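Local structure of rutinosidase (Aspergillus niger, 6I1A) at residues Phe177-Gly182 with Glu231-Asn236; Gln169-Val174 with Arg224-Arg229; Asp122-Ile125 with His131-Ile134; Tyr250-Phe255 with Leu261-His266. The protein hydrolyses glycosidic bonds as a secreted family 5 glycoside hydrolase, named for rutinoside cleavage and probably also acting as an exo-1,3-beta-glucanase in cell-wall glucan metabolism. All coordinates share one frame; numbering follows the deposited sequence.

Contact 1: Phe177-Gly182 with Glu231-Asn236; sequences FIQTSG and ESVNPN
The first torsion of Asn234 (chi1 -176°) swings its amide away from its own N and toward Gln179, whose chain bends at its second torsion. The two side-chain amides meet where helices 161-179 and 213-233 run out, on the outer helical layer of the TIM barrel. The bond between them is nearly straight: Asn234 ND2 gives a hydrogen to Gln179 OE1 over 2.8 Å at an N-H...O angle of 172°. The acceptor lies in the amide plane of Asn234, whereas the donor is tilted somewhat from the carbonyl plane of Gln179, and the two amides are turned 69° against each other. Val233 adds an apolar flank as its CG1 slides past the Gln179 chain, 3.8 Å from Gln179 NE2 and 4.0 Å from Gln179 CG. Asn234 is buried and used at both ends of its amide. Its ND2 also donates to Tyr14 OH, while its OD1 closes an Asx turn by accepting from the backbone of Asn236, which fixes the rotation of the group. Beyond the last turn of helix 161-179, Ser181 OG donates to Ile178 O over 2.7 Å, and the same oxygen also accepts from Ser181 N.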
loop_
_atom_site.group_PDB
_atom_site.type_symbol
_atom_site.label_atom_id
_atom_site.label_comp_id
_atom_site.label_asym_id
_atom_site.label_seq_id
_atom_site.Cartn_x
_atom_site.Cartn_y
_atom_site.Cartn_z
ATOM N N PHE A 177 32.906 11.398 17.030
ATOM C CA PHE A 177 33.062 10.023 17.563
ATOM C C PHE A 177 33.722 9.143 16.485
ATOM O O PHE A 177 34.640 8.359 16.802
ATOM C CB PHE A 177 31.674 9.516 17.940
ATOM C CG PHE A 177 31.667 8.112 18.506
ATOM C CD1 PHE A 177 31.705 7.012 17.662
ATOM C CD2 PHE A 177 31.569 7.910 19.861
ATOM C CE1 PHE A 177 31.701 5.719 18.180
ATOM C CE2 PHE A 177 31.567 6.616 20.397
ATOM C CZ PHE A 177 31.629 5.543 19.564
ATOM N N ILE A 178 33.233 9.216 15.260
ATOM C CA ILE A 178 33.733 8.365 14.153
ATOM C C ILE A 178 35.215 8.704 13.875
ATOM O O ILE A 178 36.078 7.816 13.762
ATOM C CB ILE A 178 32.862 8.485 12.909
ATOM C CG1 ILE A 178 31.463 7.884 13.159
ATOM C CG2 ILE A 178 33.551 7.814 11.750
ATOM C CD1 ILE A 178 30.487 8.137 12.070
ATOM N N GLN A 179 35.498 10.007 13.798
ATOM C CA GLN A 179 36.876 10.452 13.424
ATOM C C GLN A 179 37.874 10.123 14.521
ATOM O O GLN A 179 39.075 9.913 14.184
ATOM C CB GLN A 179 36.862 11.967 13.262
ATOM C CG GLN A 179 36.198 12.423 11.990
ATOM C CD GLN A 179 36.954 11.959 10.765
ATOM O OE1 GLN A 179 36.702 10.909 10.226
ATOM N NE2 GLN A 179 37.888 12.782 10.270
ATOM N N THR A 180 37.486 10.072 15.768
ATOM C CA THR A 180 38.390 9.774 16.917
ATOM C C THR A 180 38.290 8.311 17.366
ATOM O O THR A 180 38.849 7.935 18.417
ATOM C CB THR A 180 38.112 10.708 18.074
ATOM O OG1 THR A 180 36.781 10.606 18.559
ATOM C CG2 THR A 180 38.370 12.159 17.705
ATOM N N SER A 181 37.599 7.487 16.577
ATOM C CA SER A 181 37.303 6.083 16.936
ATOM C C SER A 181 38.520 5.169 16.876
ATOM O O SER A 181 38.372 4.033 17.367
ATOM C CB SER A 181 36.245 5.535 16.038
ATOM O OG SER A 181 36.695 5.388 14.762
ATOM N N GLY A 182 39.553 5.561 16.155
ATOM C CA GLY A 182 40.674 4.642 15.805
ATOM C C GLY A 182 40.390 3.807 14.576
ATOM O O GLY A 182 41.302 3.119 14.070
ATOM N N GLU A 231 30.731 15.633 4.359
ATOM C CA GLU A 231 31.655 15.961 3.228
ATOM C C GLU A 231 32.720 16.946 3.701
ATOM O O GLU A 231 33.868 16.826 3.246
ATOM C CB GLU A 231 30.884 16.579 2.068
ATOM C CG GLU A 231 30.113 15.554 1.294
ATOM C CD GLU A 231 29.189 16.073 0.219
ATOM O OE1 GLU A 231 28.865 17.268 0.259
ATOM O OE2 GLU A 231 28.701 15.247 -0.665
ATOM N N SER A 232 32.406 17.918 4.535
ATOM C CA SER A 232 33.377 18.952 4.950
ATOM C C SER A 232 34.454 18.343 5.853
ATOM O O SER A 232 35.531 18.964 6.002
ATOM C CB SER A 232 32.672 20.123 5.600
ATOM O OG SER A 232 32.330 19.829 6.959
ATOM N N VAL A 233 34.192 17.260 6.574
ATOM C CA VAL A 233 35.151 16.670 7.526
ATOM C C VAL A 233 35.817 15.428 6.934
ATOM O O VAL A 233 37.078 15.294 7.026
ATOM C CB VAL A 233 34.420 16.321 8.823
ATOM C CG1 VAL A 233 35.332 15.595 9.787
ATOM C CG2 VAL A 233 33.806 17.554 9.454
ATOM N N ASN A 234 35.039 14.481 6.424
ATOM C CA ASN A 234 35.596 13.204 5.969
ATOM C C ASN A 234 34.559 12.654 5.006
ATOM O O ASN A 234 33.616 11.966 5.412
ATOM C CB ASN A 234 35.924 12.228 7.098
ATOM C CG ASN A 234 36.587 10.986 6.553
ATOM O OD1 ASN A 234 36.594 10.704 5.360
ATOM N ND2 ASN A 234 37.045 10.185 7.512
ATOM N N PRO A 235 34.695 12.890 3.719
ATOM C CA PRO A 235 33.703 12.504 2.740
ATOM C C PRO A 235 33.638 10.980 2.527
ATOM O O PRO A 235 32.736 10.553 1.844
ATOM C CB PRO A 235 34.097 13.259 1.471
ATOM C CG PRO A 235 35.556 13.493 1.658
ATOM C CD PRO A 235 35.801 13.700 3.117
ATOM N N ASN A 236 34.599 10.261 3.088
ATOM C CA ASN A 236 34.647 8.799 2.946
ATOM C C ASN A 236 33.678 8.151 3.941
ATOM O O ASN A 236 33.394 6.938 3.793
ATOM C CB ASN A 236 36.068 8.293 3.152
ATOM C CG ASN A 236 36.967 8.754 2.027
ATOM O OD1 ASN A 236 36.661 8.478 0.884
ATOM N ND2 ASN A 236 37.909 9.595 2.388
#

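Contact 2: Gln169-Val174 with Arg224-Arg229; sequences QVIDQV and RAVVQR
Asp172 and Arg229 pair at the more exposed margin of the interface between helices 161-179 and 213-233, beside a buried touch between Ile171 and Val226. The arginine reaches its partner by curling: its chain bends at both chi2 and chi3 (69° and 52°), which brings the guanidinium back toward helix 161-179. Its NH1 then donates to Asp172 OD1 over 2.9 Å, forming a salt bridge. NH1 approaches that oxygen on the syn side but somewhat out of the carboxylate plane, with Asp172 OD2 also near, 3.1 Å from NH1. Seen from the arginine, OD1 sits at the guanidinium edge, close to its plane, and the two flat groups remain 38° apart. Because of the curl, Arg229 CG and CD both lie 3.4 Å from Asp172 OD1, and the same oxygen touches the aliphatic part of the chain as well. Met168 and Ile175 of helix 161-179 pack against this chain from outside the segment. Deeper in, Ile171 and Val226 cross at about a right angle: CG1 of Ile171 lies 4.0 Å from CG2 of Val226, and Ile171 CG2 is 4.1 Å from Val226 CG1. A buried aliphatic pair with a salt bridge at its outer margin joins two helices of the TIM-barrel shell.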
loop_
_atom_site.group_PDB
_atom_site.type_symbol
_atom_site.label_atom_id
_atom_site.label_comp_id
_atom_site.label_asym_id
_atom_site.label_seq_id
_atom_site.Cartn_x
_atom_site.Cartn_y
_atom_site.Cartn_z
ATOM N N GLN A 169 24.172 19.918 15.839
ATOM C CA GLN A 169 25.125 19.721 16.960
ATOM C C GLN A 169 25.273 18.246 17.294
ATOM O O GLN A 169 26.401 17.728 17.517
ATOM C CB GLN A 169 24.713 20.553 18.179
ATOM C CG GLN A 169 24.905 22.045 17.942
ATOM C CD GLN A 169 24.611 22.832 19.189
ATOM O OE1 GLN A 169 24.870 22.390 20.284
ATOM N NE2 GLN A 169 24.088 24.020 18.981
ATOM N N VAL A 170 24.163 17.515 17.266
ATOM C CA VAL A 170 24.219 16.040 17.525
ATOM C C VAL A 170 25.077 15.391 16.457
ATOM O O VAL A 170 25.962 14.553 16.772
ATOM C CB VAL A 170 22.782 15.485 17.484
ATOM C CG1 VAL A 170 22.772 13.945 17.362
ATOM C CG2 VAL A 170 21.980 15.934 18.694
ATOM N N ILE A 171 24.853 15.735 15.204
ATOM C CA ILE A 171 25.596 15.153 14.089
ATOM C C ILE A 171 27.064 15.499 14.205
ATOM O O ILE A 171 27.912 14.623 13.939
ATOM C CB ILE A 171 24.987 15.565 12.760
ATOM C CG1 ILE A 171 23.579 14.991 12.551
ATOM C CG2 ILE A 171 25.929 15.260 11.621
ATOM C CD1 ILE A 171 23.308 13.606 13.000
ATOM N N ASP A 172 27.413 16.715 14.621
ATOM C CA ASP A 172 28.834 17.024 14.833
ATOM C C ASP A 172 29.445 16.079 15.862
ATOM O O ASP A 172 30.645 15.663 15.714
ATOM C CB ASP A 172 29.022 18.457 15.319
ATOM C CG ASP A 172 28.876 19.507 14.222
ATOM O OD1 ASP A 172 28.977 19.163 13.040
ATOM O OD2 ASP A 172 28.665 20.707 14.578
ATOM N N GLN A 173 28.730 15.748 16.925
ATOM C CA GLN A 173 29.250 14.815 17.961
ATOM C C GLN A 173 29.429 13.432 17.368
ATOM O O GLN A 173 30.442 12.767 17.692
ATOM C CB GLN A 173 28.343 14.788 19.186
ATOM C CG GLN A 173 28.307 16.094 19.932
ATOM C CD GLN A 173 29.673 16.447 20.469
ATOM O OE1 GLN A 173 30.366 15.621 21.081
ATOM N NE2 GLN A 173 30.008 17.715 20.286
ATOM N N VAL A 174 28.515 12.984 16.529
ATOM C CA VAL A 174 28.643 11.631 15.919
ATOM C C VAL A 174 29.852 11.622 14.981
ATOM O O VAL A 174 30.654 10.671 14.998
ATOM C CB VAL A 174 27.361 11.191 15.204
ATOM C CG1 VAL A 174 27.576 9.833 14.550
ATOM C CG2 VAL A 174 26.207 11.160 16.200
ATOM N N ARG A 224 20.519 17.240 3.369
ATOM C CA ARG A 224 21.520 18.010 2.579
ATOM C C ARG A 224 22.510 18.669 3.533
ATOM O O ARG A 224 23.722 18.663 3.222
ATOM C CB ARG A 224 20.805 19.041 1.708
ATOM C CG ARG A 224 20.192 18.446 0.470
ATOM C CD ARG A 224 19.481 19.497 -0.363
ATOM N NE ARG A 224 19.217 18.942 -1.685
ATOM C CZ ARG A 224 18.268 19.338 -2.508
ATOM N NH1 ARG A 224 18.127 18.719 -3.681
ATOM N NH2 ARG A 224 17.460 20.361 -2.201
ATOM N N ALA A 225 22.066 19.245 4.636
ATOM C CA ALA A 225 22.997 19.837 5.592
ATOM C C ALA A 225 23.936 18.802 6.217
ATOM O O ALA A 225 25.143 19.071 6.458
ATOM C CB ALA A 225 22.268 20.591 6.647
ATOM N N VAL A 226 23.394 17.619 6.552
ATOM C CA VAL A 226 24.228 16.554 7.138
ATOM C C VAL A 226 25.267 16.060 6.108
ATOM O O VAL A 226 26.420 15.901 6.446
ATOM C CB VAL A 226 23.359 15.380 7.638
ATOM C CG1 VAL A 226 24.285 14.204 7.976
ATOM C CG2 VAL A 226 22.508 15.834 8.813
ATOM N N VAL A 227 24.813 15.821 4.884
ATOM C CA VAL A 227 25.748 15.367 3.817
ATOM C C VAL A 227 26.887 16.390 3.642
ATOM O O VAL A 227 28.058 16.011 3.629
ATOM C CB VAL A 227 25.011 15.115 2.504
ATOM C CG1 VAL A 227 25.999 15.012 1.350
ATOM C CG2 VAL A 227 24.122 13.891 2.644
ATOM N N GLN A 228 26.536 17.660 3.623
ATOM C CA GLN A 228 27.560 18.725 3.518
ATOM C C GLN A 228 28.468 18.741 4.719
ATOM O O GLN A 228 29.705 18.887 4.559
ATOM C CB GLN A 228 26.867 20.042 3.259
ATOM C CG GLN A 228 26.401 20.088 1.831
ATOM C CD GLN A 228 26.048 21.496 1.391
ATOM O OE1 GLN A 228 26.602 22.463 1.892
ATOM N NE2 GLN A 228 25.122 21.593 0.448
ATOM N N ARG A 229 27.942 18.583 5.926
ATOM C CA ARG A 229 28.792 18.578 7.122
ATOM C C ARG A 229 29.759 17.382 7.071
ATOM O O ARG A 229 30.976 17.503 7.369
ATOM C CB ARG A 229 27.925 18.577 8.378
ATOM C CG ARG A 229 28.721 18.801 9.648
ATOM C CD ARG A 229 29.291 20.210 9.789
ATOM N NE ARG A 229 28.221 21.192 9.599
ATOM C CZ ARG A 229 27.449 21.736 10.539
ATOM N NH1 ARG A 229 27.547 21.354 11.795
ATOM N NH2 ARG A 229 26.536 22.643 10.212
#

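Contact 3: Asp122-Ile125 with His131-Ile134; sequences DYAI and HIII
This is a buried, wholly apolar helix-on-strand contact, in which helix 113-128 lies against strand 131-136, the strand that directly follows it in the barrel. Ile132 carries the strand side, its CA-CB bond directed toward the helix, and it is met by Ala124 and Ile125. The closer touch is between isoleucines: Ile125 CD1 comes to 3.9 Å from Ile132 CG1, with Ile125 CG1 at 4.1 Å from the same methylene, and the two side chains cross at about a right angle. Ile125 gets there by extension. Its second torsion is close to anti (chi2 160°), carrying CD1 in toward the strand although the CB itself does not head that way. In Ile132, by contrast, a fold at chi2 (-67°) turns the terminal methyl aside toward Ala124, where Ile132 CD1 and Ala124 CB stand 4.4 Å apart in a looser touch. The packing is continued by both neighbouring strands: Leu91 of strand 90-95 packs on Ala124 and Ile132, while Tyr187 of strand 187-190 reaches both isoleucines. Strand 90-95, helix 113-128 and strand 131-136 form a beta-alpha-beta unit, the repeating element of the TIM barrel.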
loop_
_atom_site.group_PDB
_atom_site.type_symbol
_atom_site.label_atom_id
_atom_site.label_comp_id
_atom_site.label_asym_id
_atom_site.label_seq_id
_atom_site.Cartn_x
_atom_site.Cartn_y
_atom_site.Cartn_z
ATOM N N ASP A 122 34.012 -1.174 19.365
ATOM C CA ASP A 122 35.468 -1.475 19.258
ATOM C C ASP A 122 35.666 -3.002 19.309
ATOM O O ASP A 122 36.496 -3.491 18.524
ATOM C CB ASP A 122 36.253 -0.857 20.392
ATOM C CG ASP A 122 36.476 0.649 20.288
ATOM O OD1 ASP A 122 35.943 1.236 19.352
ATOM O OD2 ASP A 122 37.008 1.221 21.242
ATOM N N TYR A 123 34.919 -3.693 20.159
ATOM C CA TYR A 123 35.066 -5.166 20.289
ATOM C C TYR A 123 34.665 -5.816 18.975
ATOM O O TYR A 123 35.331 -6.731 18.422
ATOM C CB TYR A 123 34.248 -5.691 21.457
ATOM C CG TYR A 123 34.375 -7.190 21.580
ATOM C CD1 TYR A 123 35.523 -7.763 22.102
ATOM C CD2 TYR A 123 33.383 -8.049 21.127
ATOM C CE1 TYR A 123 35.669 -9.155 22.173
ATOM C CE2 TYR A 123 33.488 -9.422 21.226
ATOM C CZ TYR A 123 34.659 -9.977 21.719
ATOM O OH TYR A 123 34.789 -11.342 21.849
ATOM N N ALA A 124 33.520 -5.402 18.426
ATOM C CA ALA A 124 32.997 -5.946 17.164
ATOM C C ALA A 124 33.945 -5.699 15.990
ATOM O O ALA A 124 34.115 -6.560 15.111
ATOM C CB ALA A 124 31.607 -5.397 16.917
ATOM N N ILE A 125 34.556 -4.502 15.919
ATOM C CA ILE A 125 35.479 -4.164 14.833
ATOM C C ILE A 125 36.782 -4.951 15.018
ATOM O O ILE A 125 37.222 -5.580 14.045
ATOM C CB ILE A 125 35.728 -2.636 14.854
ATOM C CG1 ILE A 125 34.475 -1.865 14.421
ATOM C CG2 ILE A 125 36.876 -2.273 13.956
ATOM C CD1 ILE A 125 34.486 -0.407 14.874
ATOM N N HIS A 131 30.898 -3.968 10.419
ATOM C CA HIS A 131 30.590 -2.544 10.062
ATOM C C HIS A 131 29.542 -2.025 11.032
ATOM O O HIS A 131 28.654 -2.823 11.387
ATOM C CB HIS A 131 30.156 -2.421 8.604
ATOM C CG HIS A 131 30.143 -1.006 8.082
ATOM N ND1 HIS A 131 31.296 -0.311 7.806
ATOM C CD2 HIS A 131 29.104 -0.121 7.933
ATOM C CE1 HIS A 131 30.964 0.913 7.409
ATOM N NE2 HIS A 131 29.668 1.063 7.504
ATOM N N ILE A 132 29.648 -0.785 11.461
ATOM C CA ILE A 132 28.792 -0.178 12.473
ATOM C C ILE A 132 27.976 0.927 11.820
ATOM O O ILE A 132 28.584 1.893 11.318
ATOM C CB ILE A 132 29.589 0.352 13.664
ATOM C CG1 ILE A 132 30.606 -0.664 14.215
ATOM C CG2 ILE A 132 28.669 0.847 14.726
ATOM C CD1 ILE A 132 29.970 -1.906 14.861
ATOM N N ILE A 133 26.666 0.869 11.934
ATOM C CA ILE A 133 25.785 2.003 11.571
ATOM C C ILE A 133 25.356 2.726 12.841
ATOM O O ILE A 133 24.717 2.101 13.697
ATOM C CB ILE A 133 24.551 1.571 10.807
ATOM C CG1 ILE A 133 24.925 0.853 9.509
ATOM C CG2 ILE A 133 23.571 2.725 10.548
ATOM C CD1 ILE A 133 23.804 -0.010 8.960
ATOM N N ILE A 134 25.744 3.997 13.031
ATOM C CA ILE A 134 25.317 4.783 14.183
ATOM C C ILE A 134 24.062 5.569 13.772
ATOM O O ILE A 134 24.136 6.394 12.828
ATOM C CB ILE A 134 26.410 5.714 14.747
ATOM C CG1 ILE A 134 27.649 4.928 15.172
ATOM C CG2 ILE A 134 25.821 6.545 15.875
ATOM C CD1 ILE A 134 28.811 5.830 15.551
#

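Contact 4: Tyr250-Phe255 with Leu261-His266; sequences YWEGDF and LVFDTH. With EDO (1,2-ethanediol), chain H; EDO (1,2-ethanediol), chain J.
Phe255 with Leu261 and Trp251 with Phe263 are the closely packed pairs of this buried contact. Leu261 CD2 lies over one face of the Phe255 ring, 4.0 Å from its centroid and 19° off the normal, a CH-pi contact offset toward the rim near CG. The first torsion of Leu261 (chi1 -175°) helps carry CD2 onto that face, and the two side chains cross at about a right angle. In the second pair Phe263 CE1 comes to 3.7 Å from Trp251 CB; the indole beyond is covered on one face by Tyr250 CD2.

Packing is looser at Glu252, whose CG is 4.3 Å from Phe263 CE2 while its carboxylate turns to Thr294 through OE1. Where the Trp251-Phe263 packing gives way, an ethanediol, probably from the crystallisation liquor, has O1 at the indole edge, 3.1 Å from Trp251 CD1, and O2 donating to Asp264 O; it also bonds to Lys246 O and Gly243 N. Trp251 NE1 itself bonds to Gly243 O. Separately, a second ethanediol donates from O1 to Leu261 O over 2.7 Å, on the backbone where the strand starts. Strand 239-241, helix 248-252 and strand 261-269 make a beta-alpha-beta unit of the family 5 TIM barrel, here with a short, weakly bonded helix.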
loop_
_atom_site.group_PDB
_atom_site.type_symbol
_atom_site.label_atom_id
_atom_site.label_comp_id
_atom_site.label_asym_id
_atom_site.label_seq_id
_atom_site.Cartn_x
_atom_site.Cartn_y
_atom_site.Cartn_z
ATOM N N TYR A 250 11.366 8.282 -4.823
ATOM C CA TYR A 250 10.866 9.603 -4.441
ATOM C C TYR A 250 12.014 10.553 -4.208
ATOM O O TYR A 250 11.871 11.773 -4.472
ATOM C CB TYR A 250 9.996 9.512 -3.183
ATOM C CG TYR A 250 9.455 10.802 -2.654
ATOM C CD1 TYR A 250 8.229 11.277 -3.054
ATOM C CD2 TYR A 250 10.117 11.526 -1.651
ATOM C CE1 TYR A 250 7.728 12.469 -2.568
ATOM C CE2 TYR A 250 9.601 12.672 -1.122
ATOM C CZ TYR A 250 8.428 13.182 -1.615
ATOM O OH TYR A 250 7.955 14.309 -1.050
ATOM N N TRP A 251 13.108 10.059 -3.619
ATOM C CA TRP A 251 14.220 10.922 -3.182
ATOM C C TRP A 251 15.381 10.934 -4.187
ATOM O O TRP A 251 16.262 11.754 -4.067
ATOM C CB TRP A 251 14.784 10.431 -1.829
ATOM C CG TRP A 251 13.797 10.327 -0.712
ATOM C CD1 TRP A 251 13.248 9.202 -0.180
ATOM C CD2 TRP A 251 13.361 11.405 0.128
ATOM N NE1 TRP A 251 12.435 9.522 0.890
ATOM C CE2 TRP A 251 12.511 10.864 1.111
ATOM C CE3 TRP A 251 13.572 12.791 0.067
ATOM C CZ2 TRP A 251 11.902 11.657 2.073
ATOM C CZ3 TRP A 251 12.970 13.558 1.037
ATOM C CH2 TRP A 251 12.155 13.010 2.020
ATOM N N GLU A 252 15.419 9.973 -5.094
ATOM C CA GLU A 252 16.578 9.776 -6.032
ATOM C C GLU A 252 16.989 11.052 -6.778
ATOM O O GLU A 252 18.239 11.274 -6.873
ATOM C CB GLU A 252 16.228 8.702 -7.081
ATOM C CG GLU A 252 16.429 7.339 -6.529
ATOM C CD GLU A 252 16.080 6.250 -7.532
ATOM O OE1 GLU A 252 15.863 6.573 -8.699
ATOM O OE2 GLU A 252 16.105 5.102 -7.123
ATOM N N GLY A 253 16.007 11.785 -7.285
ATOM C CA GLY A 253 16.240 12.994 -8.077
ATOM C C GLY A 253 16.813 14.094 -7.243
ATOM O O GLY A 253 17.291 15.104 -7.825
ATOM N N ASP A 254 16.867 13.990 -5.917
ATOM C CA ASP A 254 17.316 15.111 -5.052
ATOM C C ASP A 254 18.810 15.110 -4.770
ATOM O O ASP A 254 19.295 16.065 -4.157
ATOM C CB ASP A 254 16.598 15.049 -3.689
ATOM C CG ASP A 254 15.106 15.284 -3.789
ATOM O OD1 ASP A 254 14.688 16.131 -4.651
ATOM O OD2 ASP A 254 14.358 14.674 -2.985
ATOM N N PHE A 255 19.554 14.060 -5.166
ATOM C CA PHE A 255 20.978 13.929 -4.915
ATOM C C PHE A 255 21.694 13.506 -6.183
ATOM O O PHE A 255 21.236 12.623 -6.885
ATOM C CB PHE A 255 21.242 12.855 -3.850
ATOM C CG PHE A 255 20.506 13.118 -2.571
ATOM C CD1 PHE A 255 19.262 12.594 -2.366
ATOM C CD2 PHE A 255 21.100 13.871 -1.573
ATOM C CE1 PHE A 255 18.591 12.844 -1.177
ATOM C CE2 PHE A 255 20.435 14.080 -0.382
ATOM C CZ PHE A 255 19.188 13.572 -0.205
ATOM N N LEU A 261 26.064 8.094 -0.468
ATOM C CA LEU A 261 24.735 7.955 0.151
ATOM C C LEU A 261 24.239 6.530 -0.065
ATOM O O LEU A 261 24.440 5.962 -1.157
ATOM C CB LEU A 261 23.805 8.914 -0.577
ATOM C CG LEU A 261 22.391 9.033 -0.040
ATOM C CD1 LEU A 261 22.393 9.821 1.238
ATOM C CD2 LEU A 261 21.558 9.733 -1.119
ATOM N N VAL A 262 23.559 6.022 0.941
ATOM C CA VAL A 262 22.834 4.735 0.864
ATOM C C VAL A 262 21.482 4.950 1.511
ATOM O O VAL A 262 21.386 5.632 2.547
ATOM C CB VAL A 262 23.661 3.634 1.553
ATOM C CG1 VAL A 262 24.029 3.950 2.992
ATOM C CG2 VAL A 262 22.958 2.260 1.495
ATOM N N PHE A 263 20.437 4.366 0.955
ATOM C CA PHE A 263 19.114 4.429 1.573
ATOM C C PHE A 263 18.928 3.310 2.597
ATOM O O PHE A 263 19.417 2.207 2.361
ATOM C CB PHE A 263 18.023 4.324 0.518
ATOM C CG PHE A 263 17.895 5.525 -0.359
ATOM C CD1 PHE A 263 17.310 6.665 0.138
ATOM C CD2 PHE A 263 18.138 5.415 -1.718
ATOM C CE1 PHE A 263 17.133 7.781 -0.668
ATOM C CE2 PHE A 263 17.964 6.520 -2.544
ATOM C CZ PHE A 263 17.431 7.699 -2.003
ATOM N N ASP A 264 18.201 3.612 3.653
ATOM C CA ASP A 264 17.781 2.599 4.657
ATOM C C ASP A 264 16.281 2.431 4.517
ATOM O O ASP A 264 15.494 3.378 4.798
ATOM C CB ASP A 264 18.102 3.093 6.049
ATOM C CG ASP A 264 17.557 2.230 7.170
ATOM O OD1 ASP A 264 17.047 1.141 6.838
ATOM O OD2 ASP A 264 17.670 2.583 8.393
ATOM N N THR A 265 15.831 1.288 4.016
ATOM C CA THR A 265 14.411 0.965 3.944
ATOM C C THR A 265 13.980 0.077 5.102
ATOM O O THR A 265 14.781 -0.740 5.562
ATOM C CB THR A 265 14.048 0.311 2.611
ATOM O OG1 THR A 265 14.896 -0.836 2.449
ATOM C CG2 THR A 265 14.178 1.281 1.453
ATOM N N HIS A 266 12.786 0.323 5.608
ATOM C CA HIS A 266 12.264 -0.462 6.751
ATOM C C HIS A 266 11.029 -1.200 6.266
ATOM O O HIS A 266 10.096 -0.560 5.791
ATOM C CB HIS A 266 11.877 0.453 7.923
ATOM C CG HIS A 266 13.036 1.101 8.570
ATOM N ND1 HIS A 266 12.893 1.945 9.675
ATOM C CD2 HIS A 266 14.353 1.033 8.311
ATOM C CE1 HIS A 266 14.100 2.377 10.039
ATOM N NE2 HIS A 266 15.036 1.854 9.206
HETATM C C1 EDO H . 13.768 5.643 0.827
HETATM O O1 EDO H . 12.596 6.401 0.837
HETATM C C2 EDO H . 13.845 4.901 2.095
HETATM O O2 EDO H . 14.939 5.250 2.793
HETATM C C1 EDO J . 27.640 4.914 -1.978
HETATM O O1 EDO J . 26.660 5.534 -2.703
HETATM C C2 EDO J . 29.030 5.193 -2.534
HETATM O O2 EDO J . 29.246 4.655 -3.853
#

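In the fold
Contacts 1 and 2 are two levels of one interface, helix 161-179 against helix 213-233, with centres 11 Å apart. Contact 3 lies on the barrel-strand side of helix 161-179: Ile134 CD1 packs on Phe177 CD1 at 3.8 Å and Ile134 CG2 on Val174 CG1 at 4.0 Å, so strand 131-136 meets both contacts 1 and 2. Contact 4 belongs to a later beta-alpha-beta unit, its centre about 23 Å from that of contact 3, and is tied to contact 2 by a probable hydrogen bond, Arg224 NH1 to Asp254 O, 2.9 Å. His266, toward the C-terminal part of strand 261-269, is hydrogen-bonded to Asp264 and Glu194, at the end of the barrel where family 5 enzymes generally carry their active site.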